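Local coordinates for cellulose hydrolase (Bacillus licheniformis, PDB 4YZT), which hydrolyses internal beta-1,4-glucosidic bonds of cellulose as a family 5 endoglucanase with a TIM-barrel catalytic domain, at residues A[132-137]-A[172-177]; A[193-198]-A[217-222]; A[248-253]-A[291-296]; A[254-259]-A[297-302]. All blocks are in the same frame, centred on the assembly; numbering follows the deposited sequence.

Contact 1. Residues A[132-137]-A[172-177]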
loop_
_atom_site.group_PDB
_atom_site.type_symbol
_atom_site.label_atom_id
_atom_site.label_comp_id
_atom_site.label_asym_id
_atom_site.label_seq_id
_atom_site.Cartn_x
_atom_site.Cartn_y
_atom_site.Cartn_z
ATOM N N GLU A 132 -15.603 -30.798 7.780
ATOM C CA GLU A 132 -14.270 -30.883 8.387
ATOM C C GLU A 132 -13.589 -29.524 8.588
ATOM O O GLU A 132 -12.945 -29.285 9.621
ATOM C CB GLU A 132 -13.357 -31.765 7.544
ATOM C CG GLU A 132 -13.343 -33.213 7.980
ATOM C CD GLU A 132 -13.511 -34.144 6.810
ATOM O OE1 GLU A 132 -13.848 -33.639 5.718
ATOM O OE2 GLU A 132 -13.344 -35.373 6.978
ATOM N N THR A 133 -13.698 -28.653 7.591
ATOM C CA THR A 133 -12.985 -27.374 7.613
ATOM C C THR A 133 -13.564 -26.425 8.658
ATOM O O THR A 133 -12.827 -25.777 9.416
ATOM C CB THR A 133 -13.024 -26.692 6.224
ATOM O OG1 THR A 133 -12.523 -27.601 5.238
ATOM C CG2 THR A 133 -12.177 -25.414 6.225
ATOM N N LEU A 134 -14.891 -26.353 8.693
ATOM C CA LEU A 134 -15.583 -25.477 9.626
ATOM C C LEU A 134 -15.389 -25.957 11.066
ATOM O O LEU A 134 -15.234 -25.139 11.973
ATOM C CB LEU A 134 -17.069 -25.389 9.277
ATOM C CG LEU A 134 -17.905 -24.389 10.078
ATOM C CD1 LEU A 134 -17.471 -22.955 9.801
ATOM C CD2 LEU A 134 -19.401 -24.583 9.776
ATOM N N ASP A 135 -15.393 -27.276 11.267
ATOM C CA ASP A 135 -15.101 -27.847 12.573
ATOM C C ASP A 135 -13.716 -27.427 13.036
ATOM O O ASP A 135 -13.548 -26.963 14.158
ATOM C CB ASP A 135 -15.203 -29.377 12.541
ATOM C CG ASP A 135 -14.731 -30.020 13.834
ATOM O OD1 ASP A 135 -15.474 -29.957 14.837
ATOM O OD2 ASP A 135 -13.623 -30.607 13.836
ATOM N N LYS A 136 -12.731 -27.566 12.154
ATOM C CA LYS A 136 -11.367 -27.144 12.443
ATOM C C LYS A 136 -11.243 -25.635 12.738
ATOM O O LYS A 136 -10.577 -25.244 13.692
ATOM C CB LYS A 136 -10.452 -27.508 11.277
ATOM C CG LYS A 136 -9.012 -27.001 11.430
ATOM C CD LYS A 136 -8.125 -27.528 10.305
ATOM C CE LYS A 136 -6.765 -26.850 10.314
ATOM N NZ LYS A 136 -5.888 -27.355 9.244
ATOM N N LEU A 137 -11.872 -24.796 11.916
ATOM C CA LEU A 137 -11.806 -23.354 12.125
ATOM C C LEU A 137 -12.433 -22.956 13.472
ATOM O O LEU A 137 -11.881 -22.118 14.200
ATOM C CB LEU A 137 -12.482 -22.613 10.962
ATOM C CG LEU A 137 -12.501 -21.071 10.975
ATOM C CD1 LEU A 137 -11.093 -20.486 11.003
ATOM C CD2 LEU A 137 -13.257 -20.531 9.777
ATOM N N ASN A 172 -21.511 -16.500 5.111
ATOM C CA ASN A 172 -22.401 -15.995 6.142
ATOM C C ASN A 172 -22.543 -16.986 7.302
ATOM O O ASN A 172 -22.597 -16.578 8.467
ATOM C CB ASN A 172 -23.756 -15.634 5.533
ATOM C CG ASN A 172 -23.684 -14.368 4.672
ATOM O OD1 ASN A 172 -22.922 -13.431 4.964
ATOM N ND2 ASN A 172 -24.474 -14.337 3.604
ATOM N N LEU A 173 -22.560 -18.282 6.990
ATOM C CA LEU A 173 -22.555 -19.317 8.019
ATOM C C LEU A 173 -21.279 -19.248 8.844
ATOM O O LEU A 173 -21.314 -19.371 10.068
ATOM C CB LEU A 173 -22.690 -20.720 7.401
ATOM C CG LEU A 173 -22.494 -21.911 8.356
ATOM C CD1 LEU A 173 -23.557 -21.904 9.437
ATOM C CD2 LEU A 173 -22.508 -23.255 7.617
ATOM N N LEU A 174 -20.152 -19.062 8.164
ATOM C CA LEU A 174 -18.860 -19.079 8.826
ATOM C C LEU A 174 -18.805 -17.913 9.803
ATOM O O LEU A 174 -18.381 -18.082 10.939
ATOM C CB LEU A 174 -17.721 -19.004 7.805
ATOM C CG LEU A 174 -16.257 -19.023 8.259
ATOM C CD1 LEU A 174 -15.366 -19.430 7.079
ATOM C CD2 LEU A 174 -15.815 -17.665 8.782
ATOM N N ASN A 175 -19.231 -16.736 9.354
ATOM C CA ASN A 175 -19.246 -15.558 10.228
ATOM C C ASN A 175 -20.087 -15.779 11.476
ATOM O O ASN A 175 -19.658 -15.450 12.591
ATOM C CB ASN A 175 -19.766 -14.326 9.478
ATOM C CG ASN A 175 -18.739 -13.746 8.532
ATOM O OD1 ASN A 175 -17.546 -14.032 8.650
ATOM N ND2 ASN A 175 -19.190 -12.908 7.599
ATOM N N ARG A 176 -21.282 -16.340 11.286
ATOM C CA ARG A 176 -22.210 -16.567 12.382
ATOM C C ARG A 176 -21.662 -17.578 13.390
ATOM O O ARG A 176 -21.781 -17.387 14.598
ATOM C CB ARG A 176 -23.566 -17.044 11.834
ATOM C CG ARG A 176 -24.607 -17.313 12.921
ATOM C CD ARG A 176 -26.006 -17.572 12.357
ATOM N NE ARG A 176 -26.055 -18.678 11.401
ATOM C CZ ARG A 176 -26.093 -18.520 10.083
ATOM N NH1 ARG A 176 -26.099 -17.299 9.571
ATOM N NH2 ARG A 176 -26.142 -19.578 9.275
ATOM N N GLU A 177 -21.073 -18.660 12.888
ATOM C CA GLU A 177 -20.612 -19.742 13.744
ATOM C C GLU A 177 -19.379 -19.346 14.538
ATOM O O GLU A 177 -19.278 -19.662 15.725
ATOM C CB GLU A 177 -20.323 -20.993 12.920
ATOM C CG GLU A 177 -21.572 -21.632 12.340
ATOM C CD GLU A 177 -22.447 -22.250 13.406
ATOM O OE1 GLU A 177 -21.963 -23.171 14.099
ATOM O OE2 GLU A 177 -23.611 -21.813 13.556
#
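L137 and L174 make the tightest meeting between two neighbouring outer helices of the TIM barrel, 130-147 and 168-184. One methyl of L137, CD2, sits against the whole branched end of L174: it lies 3.6 Å from L174 CD1 and 3.7 Å from L174 CG, and the two side chains cross at about a right angle. CG of L137 is anti to the backbone N (chi1 -179°), which brings CG nearer the other helix. Both leucines are buried. W122, I123 and M178 close round L137, and I159 backs L174, so compact branched hydrocarbon suits both places.

Toward the solvent side the approaches are longer, although L134 buries the most surface of any residue here. L134 CD2 meets L173 CD2 methyl to methyl at 4.0 Å, while L134 CD1 rests 4.2 Å from the backbone CA of L174. E177 lends only its aliphatic part here, its CG being 4.5 Å from L134 CD2. L134, L173 and E177 are all partly exposed, and a glutamate fits such a border because its methylene can cover a leucine.

The short segment axes come no closer than 11.1 Å and run at 28° to each other, so side chains rather than backbones bridge the gap. With no hydrogen bond or salt bridge between the two segments, their contact is apolar and rests on the fit of leucine branches, not on directional bonds.

Contact 2. Residues A[193-198]-A[217-222]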
loop_
_atom_site.group_PDB
_atom_site.type_symbol
_atom_site.label_atom_id
_atom_site.label_comp_id
_atom_site.label_asym_id
_atom_site.label_seq_id
_atom_site.Cartn_x
_atom_site.Cartn_y
_atom_site.Cartn_z
ATOM N N LEU A 193 -15.523 -6.126 20.151
ATOM C CA LEU A 193 -15.814 -5.840 18.746
ATOM C C LEU A 193 -15.256 -6.959 17.861
ATOM O O LEU A 193 -14.101 -7.344 17.989
ATOM C CB LEU A 193 -15.246 -4.480 18.336
ATOM C CG LEU A 193 -15.934 -3.285 19.014
ATOM C CD1 LEU A 193 -15.247 -1.989 18.628
ATOM C CD2 LEU A 193 -17.425 -3.241 18.655
ATOM N N VAL A 194 -16.104 -7.498 16.987
ATOM C CA VAL A 194 -15.711 -8.566 16.086
ATOM C C VAL A 194 -15.913 -8.103 14.643
ATOM O O VAL A 194 -16.990 -7.609 14.284
ATOM C CB VAL A 194 -16.522 -9.867 16.357
ATOM C CG1 VAL A 194 -16.170 -10.946 15.338
ATOM C CG2 VAL A 194 -16.258 -10.357 17.774
ATOM N N ILE A 195 -14.876 -8.259 13.825
ATOM C CA ILE A 195 -14.876 -7.718 12.469
ATOM C C ILE A 195 -15.197 -8.787 11.431
ATOM O O ILE A 195 -14.495 -9.791 11.339
ATOM C CB ILE A 195 -13.506 -7.091 12.135
ATOM C CG1 ILE A 195 -13.130 -6.033 13.189
ATOM C CG2 ILE A 195 -13.524 -6.458 10.737
ATOM C CD1 ILE A 195 -11.620 -5.751 13.247
ATOM N N VAL A 196 -16.237 -8.545 10.638
ATOM C CA VAL A 196 -16.688 -9.489 9.618
ATOM C C VAL A 196 -16.829 -8.812 8.263
ATOM O O VAL A 196 -17.029 -7.595 8.175
ATOM C CB VAL A 196 -18.053 -10.139 9.992
ATOM C CG1 VAL A 196 -17.878 -11.133 11.126
ATOM C CG2 VAL A 196 -19.084 -9.063 10.368
ATOM N N GLY A 197 -16.739 -9.602 7.195
ATOM C CA GLY A 197 -16.980 -9.058 5.872
ATOM C C GLY A 197 -17.534 -10.115 4.947
ATOM O O GLY A 197 -17.912 -11.190 5.403
ATOM N N GLY A 198 -17.577 -9.805 3.651
ATOM C CA GLY A 198 -18.019 -10.761 2.655
ATOM C C GLY A 198 -16.845 -11.494 2.034
ATOM O O GLY A 198 -15.708 -11.356 2.489
ATOM N N ARG A 217 -22.461 -5.800 18.444
ATOM C CA ARG A 217 -21.063 -5.401 18.616
ATOM C C ARG A 217 -20.185 -5.950 17.478
ATOM O O ARG A 217 -19.163 -6.615 17.712
ATOM C CB ARG A 217 -20.526 -5.855 19.982
ATOM C CG ARG A 217 -21.322 -5.312 21.184
ATOM C CD ARG A 217 -20.897 -3.895 21.550
ATOM N NE ARG A 217 -19.532 -3.842 22.065
ATOM C CZ ARG A 217 -18.835 -2.720 22.229
ATOM N NH1 ARG A 217 -17.599 -2.769 22.706
ATOM N NH2 ARG A 217 -19.368 -1.547 21.915
ATOM N N ILE A 218 -20.586 -5.677 16.240
ATOM C CA ILE A 218 -19.768 -6.079 15.096
ATOM C C ILE A 218 -19.310 -4.861 14.322
ATOM O O ILE A 218 -19.907 -3.798 14.414
ATOM C CB ILE A 218 -20.508 -7.028 14.121
ATOM C CG1 ILE A 218 -21.832 -6.424 13.651
ATOM C CG2 ILE A 218 -20.741 -8.400 14.757
ATOM C CD1 ILE A 218 -22.501 -7.246 12.545
ATOM N N VAL A 219 -18.225 -5.042 13.577
ATOM C CA VAL A 219 -17.661 -4.027 12.686
ATOM C C VAL A 219 -17.564 -4.665 11.298
ATOM O O VAL A 219 -17.218 -5.856 11.176
ATOM C CB VAL A 219 -16.282 -3.547 13.177
ATOM C CG1 VAL A 219 -15.637 -2.561 12.180
ATOM C CG2 VAL A 219 -16.417 -2.898 14.545
ATOM N N LEU A 220 -17.898 -3.910 10.255
ATOM C CA LEU A 220 -17.823 -4.454 8.897
ATOM C C LEU A 220 -16.490 -4.067 8.270
ATOM O O LEU A 220 -15.908 -3.045 8.632
ATOM C CB LEU A 220 -18.985 -3.953 8.038
ATOM C CG LEU A 220 -20.381 -4.120 8.656
ATOM C CD1 LEU A 220 -21.467 -3.706 7.669
ATOM C CD2 LEU A 220 -20.601 -5.542 9.177
ATOM N N THR A 221 -16.005 -4.874 7.329
ATOM C CA THR A 221 -14.730 -4.572 6.702
ATOM C C THR A 221 -14.722 -4.879 5.211
ATOM O O THR A 221 -15.486 -5.713 4.723
ATOM C CB THR A 221 -13.574 -5.348 7.389
ATOM O OG1 THR A 221 -12.305 -4.766 7.035
ATOM C CG2 THR A 221 -13.613 -6.838 7.027
ATOM N N TYR A 222 -13.865 -4.159 4.500
ATOM C CA TYR A 222 -13.479 -4.492 3.131
ATOM C C TYR A 222 -12.051 -3.993 2.938
ATOM O O TYR A 222 -11.510 -3.268 3.794
ATOM C CB TYR A 222 -14.441 -3.879 2.097
ATOM C CG TYR A 222 -14.489 -2.365 2.069
ATOM C CD1 TYR A 222 -13.718 -1.644 1.163
ATOM C CD2 TYR A 222 -15.315 -1.655 2.936
ATOM C CE1 TYR A 222 -13.757 -0.259 1.137
ATOM C CE2 TYR A 222 -15.364 -0.258 2.912
ATOM C CZ TYR A 222 -14.579 0.431 2.009
ATOM O OH TYR A 222 -14.613 1.808 1.965
HETATM O O HOH W 1 -16.087 -7.543 2.648
#
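Two bends in R217, at chi2 (-82°) and chi3 (-67°), fold its chain back beside L193, whose own CG is anti to the carbonyl carbon. The result is a methyl over a flat cation: L193 CD2 lies 3.9 Å above the guanidinium plane of R217, over its centre. R217 NE is meanwhile hydrogen-bonded to the carbonyl of Q191, which helps fix the turn of the group. An alanine in place of R217 would probably leave L193 CD2 without its flat cover and the Q191 carbonyl without this donor.

Beyond this pair the segments are parallel strands of the TIM barrel, joined through helix 203-208 in a beta-alpha-beta unit. V219 N donates to V194 O at 2.9 Å, from above the carbonyl plane, whereas V196 N reaches V219 O, also at 2.9 Å, nearly along the C=O axis. Beta-branched residues suit such extended backbone. I195 lies alongside V219, and its CG2 presses on T221 CB at 3.5 Å. On the other face V196 CG2 meets L220 CD2 at 4.0 Å. G197 fits because a beta carbon there would come too close to T221 O; one water links G198 N to T221 O.

I195 and V219 both pack on I268 of strand 267-272. V194 and V196 instead turn to helix 168-184, at L179, R183 and N175, while L220 touches F260 of helix 243-261.

Contact 3. Residues A[248-253]-A[291-296]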
loop_
_atom_site.group_PDB
_atom_site.type_symbol
_atom_site.label_atom_id
_atom_site.label_comp_id
_atom_site.label_asym_id
_atom_site.label_seq_id
_atom_site.Cartn_x
_atom_site.Cartn_y
_atom_site.Cartn_z
ATOM N N GLU A 248 -14.665 8.394 -9.354
ATOM C CA GLU A 248 -14.878 6.950 -9.291
ATOM C C GLU A 248 -14.469 6.354 -7.948
ATOM O O GLU A 248 -15.132 5.437 -7.439
ATOM C CB GLU A 248 -14.127 6.267 -10.435
ATOM C CG GLU A 248 -14.836 6.465 -11.771
ATOM C CD GLU A 248 -13.934 6.287 -12.983
ATOM O OE1 GLU A 248 -12.763 5.874 -12.826
ATOM O OE2 GLU A 248 -14.417 6.564 -14.101
ATOM N N MET A 249 -13.397 6.890 -7.363
ATOM C CA MET A 249 -12.986 6.476 -6.033
ATOM C C MET A 249 -14.108 6.756 -5.021
ATOM O O MET A 249 -14.454 5.882 -4.219
ATOM C CB MET A 249 -11.695 7.179 -5.620
ATOM C CG MET A 249 -11.273 6.866 -4.192
ATOM S SD MET A 249 -9.748 7.723 -3.747
ATOM C CE MET A 249 -8.546 6.503 -4.252
ATOM N N GLU A 250 -14.704 7.944 -5.077
ATOM C CA GLU A 250 -15.775 8.271 -4.130
ATOM C C GLU A 250 -17.015 7.400 -4.366
ATOM O O GLU A 250 -17.606 6.869 -3.414
ATOM C CB GLU A 250 -16.155 9.755 -4.210
ATOM C CG GLU A 250 -17.341 10.130 -3.310
ATOM C CD GLU A 250 -17.327 11.581 -2.847
ATOM O OE1 GLU A 250 -16.643 12.411 -3.475
ATOM O OE2 GLU A 250 -18.018 11.898 -1.851
ATOM N N GLU A 251 -17.402 7.249 -5.629
ATOM C CA GLU A 251 -18.576 6.445 -5.966
ATOM C C GLU A 251 -18.381 4.979 -5.591
ATOM O O GLU A 251 -19.346 4.272 -5.333
ATOM C CB GLU A 251 -18.921 6.576 -7.454
ATOM C CG GLU A 251 -19.576 7.917 -7.841
ATOM C CD GLU A 251 -20.560 8.470 -6.783
ATOM O OE1 GLU A 251 -21.614 7.840 -6.526
ATOM O OE2 GLU A 251 -20.283 9.555 -6.218
ATOM N N ASP A 252 -17.133 4.529 -5.531
ATOM C CA ASP A 252 -16.835 3.182 -5.059
ATOM C C ASP A 252 -17.273 2.961 -3.610
ATOM O O ASP A 252 -17.881 1.941 -3.299
ATOM C CB ASP A 252 -15.337 2.872 -5.183
ATOM C CG ASP A 252 -14.968 2.295 -6.544
ATOM O OD1 ASP A 252 -15.884 2.003 -7.342
ATOM O OD2 ASP A 252 -13.758 2.120 -6.808
ATOM N N ILE A 253 -16.978 3.910 -2.731
ATOM C CA ILE A 253 -17.138 3.657 -1.298
ATOM C C ILE A 253 -18.406 4.292 -0.694
ATOM O O ILE A 253 -18.891 3.833 0.342
ATOM C CB ILE A 253 -15.887 4.129 -0.521
ATOM C CG1 ILE A 253 -15.821 5.652 -0.449
ATOM C CG2 ILE A 253 -14.617 3.564 -1.172
ATOM C CD1 ILE A 253 -14.654 6.151 0.390
ATOM N N VAL A 291 -7.804 8.708 1.906
ATOM C CA VAL A 291 -7.963 8.766 3.355
ATOM C C VAL A 291 -9.000 9.828 3.742
ATOM O O VAL A 291 -9.788 9.611 4.667
ATOM C CB VAL A 291 -6.615 9.027 4.061
ATOM C CG1 VAL A 291 -6.817 9.164 5.592
ATOM C CG2 VAL A 291 -5.670 7.881 3.760
ATOM N N ARG A 292 -9.023 10.954 3.029
ATOM C CA ARG A 292 -10.031 11.981 3.306
ATOM C C ARG A 292 -11.434 11.460 3.010
ATOM O O ARG A 292 -12.371 11.782 3.722
ATOM C CB ARG A 292 -9.766 13.272 2.513
ATOM C CG ARG A 292 -8.577 14.076 3.045
ATOM C CD ARG A 292 -8.655 15.564 2.710
ATOM N NE ARG A 292 -8.354 15.871 1.312
ATOM C CZ ARG A 292 -9.273 16.051 0.366
ATOM N NH1 ARG A 292 -10.561 15.941 0.661
ATOM N NH2 ARG A 292 -8.903 16.334 -0.880
ATOM N N LEU A 293 -11.583 10.655 1.962
ATOM C CA LEU A 293 -12.891 10.086 1.647
ATOM C C LEU A 293 -13.332 9.075 2.713
ATOM O O LEU A 293 -14.493 9.080 3.134
ATOM C CB LEU A 293 -12.887 9.437 0.264
ATOM C CG LEU A 293 -12.900 10.399 -0.923
ATOM C CD1 LEU A 293 -12.605 9.648 -2.244
ATOM C CD2 LEU A 293 -14.254 11.110 -0.987
ATOM N N ALA A 294 -12.412 8.221 3.155
ATOM C CA ALA A 294 -12.706 7.298 4.253
ATOM C C ALA A 294 -13.143 8.079 5.504
ATOM O O ALA A 294 -14.142 7.754 6.147
ATOM C CB ALA A 294 -11.498 6.427 4.558
ATOM N N HIS A 295 -12.401 9.129 5.838
ATOM C CA HIS A 295 -12.760 9.940 6.994
ATOM C C HIS A 295 -14.146 10.569 6.821
ATOM O O HIS A 295 -14.969 10.525 7.741
ATOM C CB HIS A 295 -11.695 11.020 7.241
ATOM C CG HIS A 295 -11.695 11.554 8.643
ATOM N ND1 HIS A 295 -12.456 12.640 9.026
ATOM C CD2 HIS A 295 -11.042 11.144 9.757
ATOM C CE1 HIS A 295 -12.276 12.869 10.315
ATOM N NE2 HIS A 295 -11.414 11.982 10.781
ATOM N N LYS A 296 -14.401 11.150 5.650
ATOM C CA LYS A 296 -15.699 11.760 5.345
ATOM C C LYS A 296 -16.850 10.788 5.575
ATOM O O LYS A 296 -17.922 11.172 6.066
ATOM C CB LYS A 296 -15.717 12.242 3.892
ATOM C CG LYS A 296 -17.057 12.782 3.383
ATOM C CD LYS A 296 -16.933 13.133 1.893
ATOM C CE LYS A 296 -18.161 13.810 1.343
ATOM N NZ LYS A 296 -18.034 14.049 -0.129
#
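L293 lies at the middle of this contact, among M249, E250 and I253, where two adjacent outer helices of the TIM barrel, 243-261 and 280-296, pack at 33° between their short segment axes. Each part of the leucine has its own partner. L293 CD1 lies 3.6 Å from M249 CG and 3.8 Å from M249 SD; L293 CD2 rests 3.6 Å from E250 CD; and L293 CB takes the tip of I253, whose CD1 is 3.7 Å away. A branched, purely apolar side chain suits a place with apolar neighbours on three sides, E250 counting for its aliphatic part, and the unbranched methionine can follow its surface with thioether as well as methylene.

Around these groups lies a second shell: W240, Y224, Y286 and F290 touch M249, and I253 is backed by Y222 and Y297. E250 crosses L293 at about a right angle: its CG is anti to the backbone N (chi1 176°) and the chain runs on extended, which carries the carboxylate past the leucine to the exposed side. There E250 OE2 is gripped twice, by Y297 OH and by K296 NZ. K296, exposed and fully extended, supplies a positive charge, likely to stabilise the carboxylate in its ionised form. In this salt bridge K296 NZ donates to E250 OE2 at 2.8 Å, on the syn lone pair of that oxygen.

Contact 4. Residues A[254-259]-A[297-302]; sequences KPVYEK and YQMVPM
The hydroxyl of Y297 lies against the alkyl chain of K254 and is hydrogen-bonded to the carboxylate of E250, one turn earlier on the same helix as K254. K254 runs extended past this end of the ring, its CD 3.9 Å from Y297 OH, and K254 CA sits over one face of the Y297 ring. Lysine suits the place because its methylenes can lie beside the hydroxyl end of the ring while the amine leads away.

Farther along, Y257 meets the same tyrosine. Y297 CD1 stands over one face of the Y257 ring, 3.4 Å from Y257 CG, with the two ring planes oblique at 50°. At the edge of the Y257 ring, near its plane, Q298 NE2 comes to 3.9 Å from Y257 CE1. An alanine in place of Y297 would probably uncover that face of Y257 and leave the E250 carboxylate without its hydroxyl partner.

Here helix 280-296 passes into strand 299-303, the last strand of the TIM barrel, through a Schellman motif, with M299 N bonded to A294 O and Q298 N to H295 O. Q298, the C-prime residue, takes the positive phi (58°) that the motif needs. M299 then reaches back with an extended chain, its CE lying 3.7 Å from V256 CB and 3.4 Å from Y257 N.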
loop_
_atom_site.group_PDB
_atom_site.type_symbol
_atom_site.label_atom_id
_atom_site.label_comp_id
_atom_site.label_asym_id
_atom_site.label_seq_id
_atom_site.Cartn_x
_atom_site.Cartn_y
_atom_site.Cartn_z
ATOM N N LYS A 254 -18.955 5.319 -1.343
ATOM C CA LYS A 254 -20.220 5.923 -0.881
ATOM C C LYS A 254 -21.378 4.927 -0.614
ATOM O O LYS A 254 -22.098 5.077 0.376
ATOM C CB LYS A 254 -20.685 6.991 -1.884
ATOM C CG LYS A 254 -21.959 7.741 -1.477
ATOM C CD LYS A 254 -22.317 8.794 -2.515
ATOM C CE LYS A 254 -23.568 9.564 -2.138
ATOM N NZ LYS A 254 -23.831 10.642 -3.130
ATOM N N PRO A 255 -21.579 3.907 -1.477
ATOM C CA PRO A 255 -22.673 2.968 -1.174
ATOM C C PRO A 255 -22.499 2.196 0.137
ATOM O O PRO A 255 -23.497 1.716 0.696
ATOM C CB PRO A 255 -22.642 2.001 -2.366
ATOM C CG PRO A 255 -22.057 2.791 -3.473
ATOM C CD PRO A 255 -21.026 3.672 -2.823
ATOM N N VAL A 256 -21.263 2.070 0.618
ATOM C CA VAL A 256 -21.011 1.360 1.874
ATOM C C VAL A 256 -21.443 2.253 3.029
ATOM O O VAL A 256 -22.004 1.783 4.025
ATOM C CB VAL A 256 -19.526 0.953 2.025
ATOM C CG1 VAL A 256 -19.266 0.323 3.387
ATOM C CG2 VAL A 256 -19.137 -0.020 0.919
ATOM N N TYR A 257 -21.198 3.550 2.881
ATOM C CA TYR A 257 -21.730 4.510 3.826
ATOM C C TYR A 257 -23.257 4.467 3.821
ATOM O O TYR A 257 -23.889 4.431 4.872
ATOM C CB TYR A 257 -21.240 5.920 3.499
ATOM C CG TYR A 257 -21.972 6.971 4.275
ATOM C CD1 TYR A 257 -21.648 7.224 5.599
ATOM C CD2 TYR A 257 -22.991 7.708 3.691
ATOM C CE1 TYR A 257 -22.319 8.185 6.329
ATOM C CE2 TYR A 257 -23.674 8.673 4.410
ATOM C CZ TYR A 257 -23.330 8.907 5.731
ATOM O OH TYR A 257 -23.993 9.868 6.456
ATOM N N GLU A 258 -23.857 4.460 2.637
ATOM C CA GLU A 258 -25.308 4.553 2.566
ATOM C C GLU A 258 -26.029 3.309 3.098
ATOM O O GLU A 258 -27.062 3.428 3.750
ATOM C CB GLU A 258 -25.749 4.832 1.125
ATOM C CG GLU A 258 -25.284 6.178 0.557
ATOM C CD GLU A 258 -25.616 6.319 -0.927
ATOM O OE1 GLU A 258 -26.402 7.220 -1.290
ATOM O OE2 GLU A 258 -25.099 5.513 -1.729
ATOM N N LYS A 259 -25.500 2.121 2.823
ATOM C CA LYS A 259 -26.170 0.889 3.243
ATOM C C LYS A 259 -25.903 0.567 4.702
ATOM O O LYS A 259 -26.787 0.063 5.398
ATOM C CB LYS A 259 -25.740 -0.307 2.378
ATOM C CG LYS A 259 -26.540 -1.579 2.693
ATOM C CD LYS A 259 -26.314 -2.687 1.679
ATOM C CE LYS A 259 -27.307 -3.818 1.897
ATOM N NZ LYS A 259 -27.320 -4.743 0.731
ATOM N N TYR A 297 -16.639 9.529 5.202
ATOM C CA TYR A 297 -17.723 8.557 5.299
ATOM C C TYR A 297 -17.597 7.690 6.553
ATOM O O TYR A 297 -18.220 6.637 6.647
ATOM C CB TYR A 297 -17.788 7.707 4.025
ATOM C CG TYR A 297 -18.309 8.508 2.839
ATOM C CD1 TYR A 297 -19.618 8.967 2.813
ATOM C CD2 TYR A 297 -17.488 8.814 1.755
ATOM C CE1 TYR A 297 -20.103 9.710 1.747
ATOM C CE2 TYR A 297 -17.969 9.560 0.681
ATOM C CZ TYR A 297 -19.282 9.993 0.688
ATOM O OH TYR A 297 -19.772 10.740 -0.360
ATOM N N GLN A 298 -16.810 8.163 7.515
ATOM C CA GLN A 298 -16.677 7.507 8.817
ATOM C C GLN A 298 -16.191 6.050 8.749
ATOM O O GLN A 298 -16.700 5.192 9.478
ATOM C CB GLN A 298 -18.013 7.560 9.563
ATOM C CG GLN A 298 -18.582 8.970 9.687
ATOM C CD GLN A 298 -19.992 8.963 10.234
ATOM O OE1 GLN A 298 -20.295 8.233 11.171
ATOM N NE2 GLN A 298 -20.867 9.756 9.637
ATOM N N MET A 299 -15.191 5.794 7.907
ATOM C CA MET A 299 -14.582 4.474 7.771
ATOM C C MET A 299 -13.120 4.518 8.203
ATOM O O MET A 299 -12.370 5.379 7.760
ATOM C CB MET A 299 -14.675 3.987 6.325
ATOM C CG MET A 299 -16.092 3.924 5.816
ATOM S SD MET A 299 -16.100 3.869 4.035
ATOM C CE MET A 299 -17.867 3.749 3.752
ATOM N N VAL A 300 -12.726 3.600 9.078
ATOM C CA VAL A 300 -11.361 3.582 9.594
ATOM C C VAL A 300 -10.410 3.038 8.523
ATOM O O VAL A 300 -10.548 1.892 8.092
ATOM C CB VAL A 300 -11.258 2.708 10.851
ATOM C CG1 VAL A 300 -9.803 2.608 11.330
ATOM C CG2 VAL A 300 -12.177 3.210 11.962
ATOM N N PRO A 301 -9.456 3.866 8.070
ATOM C CA PRO A 301 -8.507 3.390 7.061
ATOM C C PRO A 301 -7.249 2.794 7.687
ATOM O O PRO A 301 -6.544 3.477 8.448
ATOM C CB PRO A 301 -8.183 4.661 6.264
ATOM C CG PRO A 301 -8.341 5.784 7.264
ATOM C CD PRO A 301 -9.329 5.313 8.326
ATOM N N MET A 302 -6.967 1.533 7.366
ATOM C CA MET A 302 -5.751 0.893 7.872
ATOM C C MET A 302 -4.776 0.621 6.719
ATOM O O MET A 302 -5.087 -0.114 5.784
ATOM C CB MET A 302 -6.104 -0.398 8.628
ATOM C CG MET A 302 -7.166 -0.172 9.728
ATOM S SD MET A 302 -7.279 -1.458 10.994
ATOM C CE MET A 302 -5.817 -1.095 11.970
#

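In the fold
All four contacts belong to the TIM barrel, but to different layers. Contacts 2 and 3 are buried, while 1 and 4 are only partly so. Contact 2 is the innermost, a pair of parallel barrel strands joined by backbone bonds. Contacts 1 and 3 both pair neighbouring outer helices at similar angles; the first is wholly apolar across its segments, the third adds a salt bridge on its exposed side. Contact 4 is mixed, setting a helix against the turn into the last strand. It shares helix 243-261 with contact 3, and their centres are about 7 Å apart. Y222 of contact 2 packs on both, while N175 of contact 1 bonds to G197 of contact 2.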